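PDB 2W87: esterase D from Cellvibrio japonicus, which binds glucuronic acid through this family 35 carbohydrate-binding module and, as a whole enzyme, probably cleaves feruloyl ester bonds in plant cell-wall polysaccharides. Local coordinates for residues 38-43 against 109-114; 72-77 against 102-107. All coordinates share one frame; numbering follows the deposited sequence.

How the interactions relate
Interactions 1 and 2 share strand 106-114: interaction 1 uses most of its length, interaction 2 its first two residues. Their centres lie 13 Å apart. The strand sits between 40-47 and 69-73 in one antiparallel sheet, and on its 69-73 side backbone bonds join the contacts directly, Asn-74 N to Ile-109 O (2.8 Å) and Val-72 N to Gln-111 O (2.9 Å). The two differ in relation to the sugar. At the 38-39 end of interaction 1, the side chain of Ala-39 is about 9 Å from the bound glucuronic acid and about 8 Å from a calcium ion, whereas interaction 2 lies away from the annotated sites.

Interaction 1. Residues 38-43 against 109-114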
loop_
_atom_site.group_PDB
_atom_site.type_symbol
_atom_site.label_atom_id
_atom_site.label_comp_id
_atom_site.label_asym_id
_atom_site.label_seq_id
_atom_site.Cartn_x
_atom_site.Cartn_y
_atom_site.Cartn_z
ATOM N N GLY A 38 0.230 7.531 -11.490
ATOM C CA GLY A 38 -0.877 6.607 -11.467
ATOM C C GLY A 38 -0.493 5.158 -11.241
ATOM O O GLY A 38 -1.359 4.328 -10.938
ATOM N N ALA A 39 0.783 4.817 -11.385
ATOM C CA ALA A 39 1.201 3.434 -11.126
ATOM C C ALA A 39 0.821 3.038 -9.691
ATOM O O ALA A 39 1.073 3.779 -8.747
ATOM C CB ALA A 39 2.689 3.257 -11.395
ATOM N N ALA A 40 0.219 1.854 -9.546
ATOM C CA ALA A 40 -0.412 1.458 -8.299
ATOM C C ALA A 40 0.060 0.140 -7.695
ATOM O O ALA A 40 0.665 -0.733 -8.377
ATOM C CB ALA A 40 -1.930 1.461 -8.451
ATOM N N VAL A 41 -0.210 0.029 -6.389
ATOM C CA VAL A 41 -0.175 -1.239 -5.674
ATOM C C VAL A 41 -1.576 -1.428 -5.169
ATOM O O VAL A 41 -2.198 -0.464 -4.673
ATOM C CB VAL A 41 0.852 -1.266 -4.508
ATOM C CG1 VAL A 41 0.891 -2.671 -3.861
ATOM C CG2 VAL A 41 2.223 -0.870 -5.027
ATOM N N VAL A 42 -2.092 -2.652 -5.287
ATOM C CA VAL A 42 -3.489 -2.932 -4.938
ATOM C C VAL A 42 -3.606 -4.140 -4.007
ATOM O O VAL A 42 -2.986 -5.192 -4.243
ATOM C CB VAL A 42 -4.384 -3.158 -6.193
ATOM C CG1 VAL A 42 -5.856 -3.321 -5.811
ATOM C CG2 VAL A 42 -4.220 -2.031 -7.204
ATOM N N TRP A 43 -4.393 -3.950 -2.943
ATOM C CA TRP A 43 -4.730 -4.982 -1.971
ATOM C C TRP A 43 -6.227 -5.111 -1.865
ATOM O O TRP A 43 -6.980 -4.229 -2.276
ATOM C CB TRP A 43 -4.210 -4.632 -0.574
ATOM C CG TRP A 43 -2.745 -4.350 -0.480
ATOM C CD1 TRP A 43 -1.778 -5.234 -0.242
ATOM C CD2 TRP A 43 -2.116 -3.071 -0.614
ATOM N NE1 TRP A 43 -0.548 -4.611 -0.225
ATOM C CE2 TRP A 43 -0.734 -3.271 -0.439
ATOM C CE3 TRP A 43 -2.589 -1.780 -0.852
ATOM C CZ2 TRP A 43 0.176 -2.231 -0.489
ATOM C CZ3 TRP A 43 -1.675 -0.743 -0.891
ATOM C CH2 TRP A 43 -0.317 -0.975 -0.727
ATOM N N ILE A 109 -11.288 -3.046 -1.970
ATOM C CA ILE A 109 -10.121 -3.049 -2.827
ATOM C C ILE A 109 -9.427 -1.708 -2.610
ATOM O O ILE A 109 -9.985 -0.648 -2.867
ATOM C CB ILE A 109 -10.485 -3.312 -4.317
ATOM C CG1 ILE A 109 -11.132 -4.700 -4.452
ATOM C CG2 ILE A 109 -9.267 -3.237 -5.188
ATOM C CD1 ILE A 109 -11.718 -4.982 -5.826
ATOM N N VAL A 110 -8.232 -1.781 -2.058
ATOM C CA VAL A 110 -7.452 -0.616 -1.701
ATOM C C VAL A 110 -6.353 -0.396 -2.754
ATOM O O VAL A 110 -5.486 -1.244 -2.930
ATOM C CB VAL A 110 -6.837 -0.818 -0.319
ATOM C CG1 VAL A 110 -5.915 0.359 0.027
ATOM C CG2 VAL A 110 -7.936 -1.013 0.730
ATOM N N GLN A 111 -6.428 0.708 -3.480
ATOM C CA GLN A 111 -5.454 1.033 -4.512
ATOM C C GLN A 111 -4.652 2.255 -4.094
ATOM O O GLN A 111 -5.213 3.343 -3.914
ATOM C CB GLN A 111 -6.140 1.266 -5.865
ATOM C CG GLN A 111 -5.203 1.703 -6.967
ATOM C CD GLN A 111 -5.783 1.571 -8.390
ATOM O OE1 GLN A 111 -6.711 0.809 -8.633
ATOM N NE2 GLN A 111 -5.221 2.332 -9.331
ATOM N N LEU A 112 -3.344 2.063 -3.944
ATOM C CA LEU A 112 -2.423 3.145 -3.678
ATOM C C LEU A 112 -1.713 3.477 -5.001
ATOM O O LEU A 112 -1.011 2.641 -5.550
ATOM C CB LEU A 112 -1.439 2.733 -2.603
ATOM C CG LEU A 112 -0.311 3.713 -2.289
ATOM C CD1 LEU A 112 -0.888 4.914 -1.584
ATOM C CD2 LEU A 112 0.813 3.041 -1.464
ATOM N N SER A 113 -1.915 4.692 -5.507
ATOM C CA SER A 113 -1.409 5.097 -6.809
ATOM C C SER A 113 -0.487 6.312 -6.697
ATOM O O SER A 113 -0.747 7.225 -5.908
ATOM C CB SER A 113 -2.568 5.431 -7.764
ATOM O OG SER A 113 -3.547 4.399 -7.818
ATOM N N ALA A 114 0.565 6.324 -7.504
ATOM C CA ALA A 114 1.510 7.422 -7.528
ATOM C C ALA A 114 0.866 8.728 -7.970
ATOM O O ALA A 114 0.134 8.746 -8.953
ATOM C CB ALA A 114 2.602 7.074 -8.479
#
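Val-41 and Trp-43 face Leu-112 and Val-110 as antiparallel hydrogen-bonded pairs, each residue giving its N-H and its carbonyl to its partner. Val-41 N reaches Leu-112 O at 2.9 Å, and Leu-112 N makes the return bond to Val-41 O. Trp-43 N binds Val-110 O at 2.9 Å; Val-110 N returns to Trp-43 O. Beyond the last bridge, where residues 38-39 are loop, the end of strand 106-114 is still bonded: Ala-114 N donates to Ala-39 O, and Gly-38 N to Ala-114 O (2.8 Å). The non-hydrogen-bonded pairs, Ala-40 with Ser-113 and Val-42 with Gln-111, turn their backbone groups outward: Ala-40 N goes to Asp-15 OD2, Val-42 bonds to strand 11-14, and Gln-111 to Val-72. Leu-112 O and Val-110 O also receive CA-H contacts, from Ala-40 CA at 3.1 Å and Val-42 CA. On the face of Ala-40 and Val-42, the extended Gln-111 passes CG by Ala-40 CB at 3.6 Å, while Val-42 CG1, anti to its backbone N, presses tightly on Ile-109 CG2 at 3.5 Å. On the other face, the Trp-43 ring lies beside Leu-112, whose CB meets its edge at CZ3 (3.9 Å); Val-41 CG1 covers one ring face near the rim. Ile-123 of strand 122-129 packs against Val-41, Trp-43 and Leu-112. The arrangement is that of central strands in a beta-sandwich carbohydrate-binding module: strands bonded to neighbours on both sides, with one apolar face turned to the opposing sheet.

Interaction 2. Residues 72-77 against 102-107; sequences VINGGS and DLVQGN
The amide of Asn-74 meets Asn-107 at its ND2 edge, where Asn-107 O lies in the amide plane at 3.2 Å and the N-H points at it nearly straight (166°). Val-104 CG2 is close to the same edge, 3.9 Å from ND2, and Asn-78 OD1 is a further acceptor for this nitrogen. At the other end of the amide, OD1 has two donors on opposite sides of the plane: a water at 3.0 Å and the backbone N of Ile-109. The water in turn accepts from Asn-107 ND2, also at 3.0 Å and near the plane of that second amide, whose OD1 takes the N-H of Asn-137. Asn-74 thus holds Asn-107 twice, directly through the backbone carbonyl and by way of water through the side chain, and partners at both ends of its amide fix the flip. A separate, apolar touch comes from the neighbouring residue: the end of Ile-73, CD1, meets Leu-103 CD2 at 3.7 Å, the two side chains crossing at about a right angle, and CD1 also approaches Asp-102 O at 3.5 Å. Asn-74 opens a type I' turn closed by Ser-77 N on Asn-74 O (3.2 Å), with Gly-75 and Gly-76 at its corners. Here the start of that turn, which lies within the connection between the antiparallel strands 69-73 and 80-83, packs on the short connection from strand 95-103 to strand 106-114, a link between the two sheets of a beta-sandwich.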
loop_
_atom_site.group_PDB
_atom_site.type_symbol
_atom_site.label_atom_id
_atom_site.label_comp_id
_atom_site.label_asym_id
_atom_site.label_seq_id
_atom_site.Cartn_x
_atom_site.Cartn_y
_atom_site.Cartn_z
ATOM N N VAL A 72 -7.337 4.910 -2.622
ATOM C CA VAL A 72 -8.788 4.880 -2.853
ATOM C C VAL A 72 -9.335 3.511 -2.481
ATOM O O VAL A 72 -8.651 2.497 -2.607
ATOM C CB VAL A 72 -9.203 5.267 -4.308
ATOM C CG1 VAL A 72 -8.669 6.657 -4.658
ATOM C CG2 VAL A 72 -8.728 4.219 -5.348
ATOM N N ILE A 73 -10.568 3.497 -1.993
ATOM C CA ILE A 73 -11.233 2.259 -1.635
ATOM C C ILE A 73 -12.335 2.016 -2.656
ATOM O O ILE A 73 -13.170 2.893 -2.915
ATOM C CB ILE A 73 -11.787 2.328 -0.230
ATOM C CG1 ILE A 73 -10.654 2.597 0.760
ATOM C CG2 ILE A 73 -12.502 1.060 0.130
ATOM C CD1 ILE A 73 -11.115 2.641 2.202
ATOM N N ASN A 74 -12.326 0.840 -3.255
ATOM C CA ASN A 74 -13.304 0.477 -4.269
ATOM C C ASN A 74 -13.414 1.490 -5.418
ATOM O O ASN A 74 -14.495 1.887 -5.829
ATOM C CB ASN A 74 -14.635 0.194 -3.594
ATOM C CG ASN A 74 -14.594 -1.073 -2.771
ATOM O OD1 ASN A 74 -13.767 -1.978 -3.016
ATOM N ND2 ASN A 74 -15.488 -1.165 -1.803
ATOM N N GLY A 75 -12.263 1.843 -5.961
ATOM C CA GLY A 75 -12.187 2.661 -7.174
ATOM C C GLY A 75 -12.715 4.046 -6.886
ATOM O O GLY A 75 -13.233 4.720 -7.780
ATOM N N GLY A 76 -12.643 4.460 -5.625
ATOM C CA GLY A 76 -13.032 5.818 -5.272
ATOM C C GLY A 76 -14.477 5.925 -4.826
ATOM O O GLY A 76 -14.870 6.933 -4.250
ATOM N N SER A 77 -15.263 4.881 -5.056
ATOM C CA SER A 77 -16.642 4.855 -4.621
ATOM C C SER A 77 -16.785 4.865 -3.107
ATOM O O SER A 77 -17.773 5.375 -2.594
ATOM C CB SER A 77 -17.366 3.639 -5.170
ATOM O OG SER A 77 -17.546 3.790 -6.562
ATOM N N ASP A 102 -11.929 4.532 6.524
ATOM C CA ASP A 102 -13.183 3.874 6.850
ATOM C C ASP A 102 -13.410 2.796 5.819
ATOM O O ASP A 102 -13.640 3.088 4.641
ATOM C CB ASP A 102 -14.324 4.880 6.866
ATOM C CG ASP A 102 -14.468 5.552 8.223
ATOM O OD1 ASP A 102 -14.896 4.862 9.181
ATOM O OD2 ASP A 102 -14.144 6.752 8.344
ATOM N N LEU A 103 -13.324 1.555 6.262
ATOM C CA LEU A 103 -13.631 0.419 5.413
ATOM C C LEU A 103 -15.128 0.148 5.439
ATOM O O LEU A 103 -15.803 0.389 6.449
ATOM C CB LEU A 103 -12.866 -0.831 5.847
ATOM C CG LEU A 103 -11.331 -0.835 5.805
ATOM C CD1 LEU A 103 -10.800 -2.257 6.002
ATOM C CD2 LEU A 103 -10.779 -0.270 4.534
ATOM N N VAL A 104 -15.647 -0.332 4.316
ATOM C CA VAL A 104 -17.043 -0.752 4.231
ATOM C C VAL A 104 -17.162 -2.220 4.643
ATOM O O VAL A 104 -16.209 -3.003 4.524
ATOM C CB VAL A 104 -17.635 -0.567 2.812
ATOM C CG1 VAL A 104 -17.515 0.893 2.364
ATOM C CG2 VAL A 104 -16.964 -1.482 1.813
ATOM N N GLN A 105 -18.341 -2.609 5.116
ATOM C CA GLN A 105 -18.598 -4.009 5.397
ATOM C C GLN A 105 -18.415 -4.775 4.081
ATOM O O GLN A 105 -18.883 -4.324 3.023
ATOM C CB GLN A 105 -20.034 -4.178 5.897
ATOM C CG GLN A 105 -20.328 -5.532 6.413
ATOM C CD GLN A 105 -21.801 -5.698 6.763
ATOM O OE1 GLN A 105 -22.689 -5.201 6.057
ATOM N NE2 GLN A 105 -22.062 -6.417 7.829
ATOM N N GLY A 106 -17.718 -5.904 4.127
ATOM C CA GLY A 106 -17.463 -6.671 2.907
ATOM C C GLY A 106 -16.139 -6.344 2.253
ATOM O O GLY A 106 -15.170 -6.085 2.934
ATOM N N ASN A 107 -16.108 -6.342 0.928
ATOM C CA ASN A 107 -14.843 -6.250 0.200
ATOM C C ASN A 107 -14.412 -4.821 0.038
ATOM O O ASN A 107 -15.228 -3.965 -0.306
ATOM C CB ASN A 107 -14.972 -6.866 -1.185
ATOM C CG ASN A 107 -13.663 -7.398 -1.702
ATOM O OD1 ASN A 107 -12.984 -8.156 -1.002
ATOM N ND2 ASN A 107 -13.291 -7.012 -2.938
HETATM O O HOH W 1 -14.870 -4.592 -3.852
#